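Local coordinates for group B streptococcal R4 surface protein (Streptococcus agalactiae, PDB 6S5X) that is a surface protein, probably anchored to the cell wall, whose most N-terminal Rib domain, an immunoglobulin-like module implicated in infection, forms this chain, at residues T51-P54 / G55-A59. Residues are numbered along the deposited sequence; the frame is centred on the assembly and turned at random. Where two conformers were deposited one is given.
Sequences TATP and GDKPA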
ATOM      1  N   THR A  51      13.801   1.079   7.449  1.00 12.28           N
ATOM      2  CA  THR A  51      14.798   0.821   6.415  1.00  7.32           C
ATOM      3  C   THR A  51      16.214   1.042   6.931  1.00  8.23           C
ATOM      4  O   THR A  51      17.148   1.211   6.128  1.00 10.02           O
ATOM      5  CB  THR A  51      14.567   1.682   5.167  1.00 13.90           C
ATOM      6  OG1 THR A  51      14.800   3.071   5.457  1.00 12.70           O
ATOM      7  CG2 THR A  51      13.165   1.501   4.636  1.00 10.65           C
ATOM      8  N   ALA A  52      16.412   1.029   8.249  1.00 10.11           N
ATOM      9  CA  ALA A  52      17.737   1.293   8.804  1.00 11.86           C
ATOM     10  C   ALA A  52      18.685   0.122   8.650  1.00  8.84           C
ATOM     11  O   ALA A  52      19.905   0.318   8.720  1.00 12.81           O
ATOM     12  CB  ALA A  52      17.609   1.662  10.284  1.00 13.90           C
ATOM     13  N   THR A  53      18.159  -1.079   8.404  1.00 11.78           N
ATOM     14  CA  THR A  53      18.967  -2.265   8.164  1.00 14.98           C
ATOM     15  C   THR A  53      18.338  -3.101   7.067  1.00 14.80           C
ATOM     16  O   THR A  53      17.115  -3.045   6.847  1.00 11.23           O
ATOM     17  CB  THR A  53      19.089  -3.131   9.420  1.00 19.45           C
ATOM     18  OG1 THR A  53      17.787  -3.616   9.770  1.00 20.77           O
ATOM     19  CG2 THR A  53      19.661  -2.314  10.604  1.00 18.32           C
ATOM     20  N   PRO A  54      19.130  -3.907   6.375  1.00 15.52           N
ATOM     21  CA  PRO A  54      18.586  -4.732   5.298  0.54 19.76           C
ATOM     22  C   PRO A  54      17.667  -5.821   5.833  1.00 18.48           C
ATOM     23  O   PRO A  54      17.760  -6.245   6.986  1.00 19.23           O
ATOM     24  CB  PRO A  54      19.837  -5.328   4.641  0.54 32.09           C
ATOM     25  CG  PRO A  54      20.885  -5.350   5.754  0.54 23.73           C
ATOM     26  CD  PRO A  54      20.579  -4.138   6.591  0.54 25.41           C
ATOM     27  N   GLY A  55      16.765  -6.262   4.976  1.00 19.63           N
ATOM     28  CA  GLY A  55      15.854  -7.342   5.314  1.00 21.85           C
ATOM     29  C   GLY A  55      14.534  -7.192   4.596  1.00 13.31           C
ATOM     30  O   GLY A  55      14.252  -6.175   3.961  1.00 14.93           O
ATOM     31  N   ASP A  56      13.714  -8.241   4.712  1.00 12.95           N
ATOM     32  CA  ASP A  56      12.342  -8.239   4.207  1.00 17.22           C
ATOM     33  C   ASP A  56      11.434  -7.664   5.290  1.00 17.60           C
ATOM     34  O   ASP A  56      11.245  -8.270   6.343  1.00 20.89           O
ATOM     35  CB  ASP A  56      11.904  -9.651   3.822  1.00 29.50           C
ATOM     36  CG  ASP A  56      12.520 -10.139   2.511  1.00 40.90           C
ATOM     37  OD1 ASP A  56      13.088  -9.320   1.755  1.00 31.31           O
ATOM     38  OD2 ASP A  56      12.458 -11.360   2.253  1.00 59.84           O
ATOM     39  N   LYS A  57      10.884  -6.482   5.045  1.00 11.73           N
ATOM     40  CA  LYS A  57      10.078  -5.817   6.043  1.00 11.28           C
ATOM     41  C   LYS A  57       8.611  -5.991   5.687  1.00 16.54           C
ATOM     42  O   LYS A  57       8.182  -5.468   4.649  1.00 17.07           O
ATOM     43  CB  LYS A  57      10.424  -4.327   6.098  1.00 12.24           C
ATOM     44  CG  LYS A  57      11.923  -3.996   6.105  1.00 13.51           C
ATOM     45  CD  LYS A  57      12.636  -4.573   7.273  1.00 14.27           C
ATOM     46  CE  LYS A  57      14.130  -4.211   7.167  1.00 20.51           C
ATOM     47  NZ  LYS A  57      14.882  -4.272   8.425  1.00 21.40           N
ATOM     48  N   PRO A  58       7.797  -6.653   6.508  1.00 13.82           N
ATOM     49  CA  PRO A  58       6.362  -6.690   6.217  1.00 11.05           C
ATOM     50  C   PRO A  58       5.743  -5.348   6.507  1.00 16.36           C
ATOM     51  O   PRO A  58       6.137  -4.656   7.453  1.00 13.22           O
ATOM     52  CB  PRO A  58       5.822  -7.769   7.153  1.00 17.42           C
ATOM     53  CG  PRO A  58       6.802  -7.788   8.304  1.00 28.42           C
ATOM     54  CD  PRO A  58       8.141  -7.428   7.715  1.00 18.09           C
ATOM     55  N   ALA A  59       4.769  -4.982   5.675  1.00 12.00           N
ATOM     56  CA  ALA A  59       4.090  -3.709   5.797  1.00  8.51           C
ATOM     57  C   ALA A  59       2.646  -3.895   5.372  1.00  8.73           C
ATOM     58  O   ALA A  59       2.299  -4.883   4.722  1.00 13.11           O
ATOM     59  CB  ALA A  59       4.763  -2.637   4.948  1.00 12.55           C
TER
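The ammonium group of K57 is gripped by one threonine through two of its oxygens. NZ of K57 donates to the carbonyl O of T53 at 3.0 Å. A weaker bond runs from NZ of K57 to OG1 of T53 at 3.3 Å. The nitrogen approaches the carbonyl from above its plane, 49° out of it. CE of K57 follows, 3.2 Å from T53 O. With CG anti to the carbonyl carbon and a bend at chi2 (-61°), the rest of the chain extended, the lysine turns back along its own strand toward the loop and meets the T53 side chain at about a right angle. OG1 of T53, set between its backbone N and carbonyl carbon (chi1 64°), lies 3.1 Å from the carbonyl O of T53, close enough for one ammonium group to reach both. A weak, long ion pair to D50 adds a carboxylate that would probably help balance the charge. Here a lysine two residues into a strand bonds back to the loop that leads into it; backbone bonds of G55 with V79 and K57 with V77 hold 55-64 antiparallel to 70-80, where the loop after 42-45 enters this inner strand of the immunoglobulin-like Rib domain.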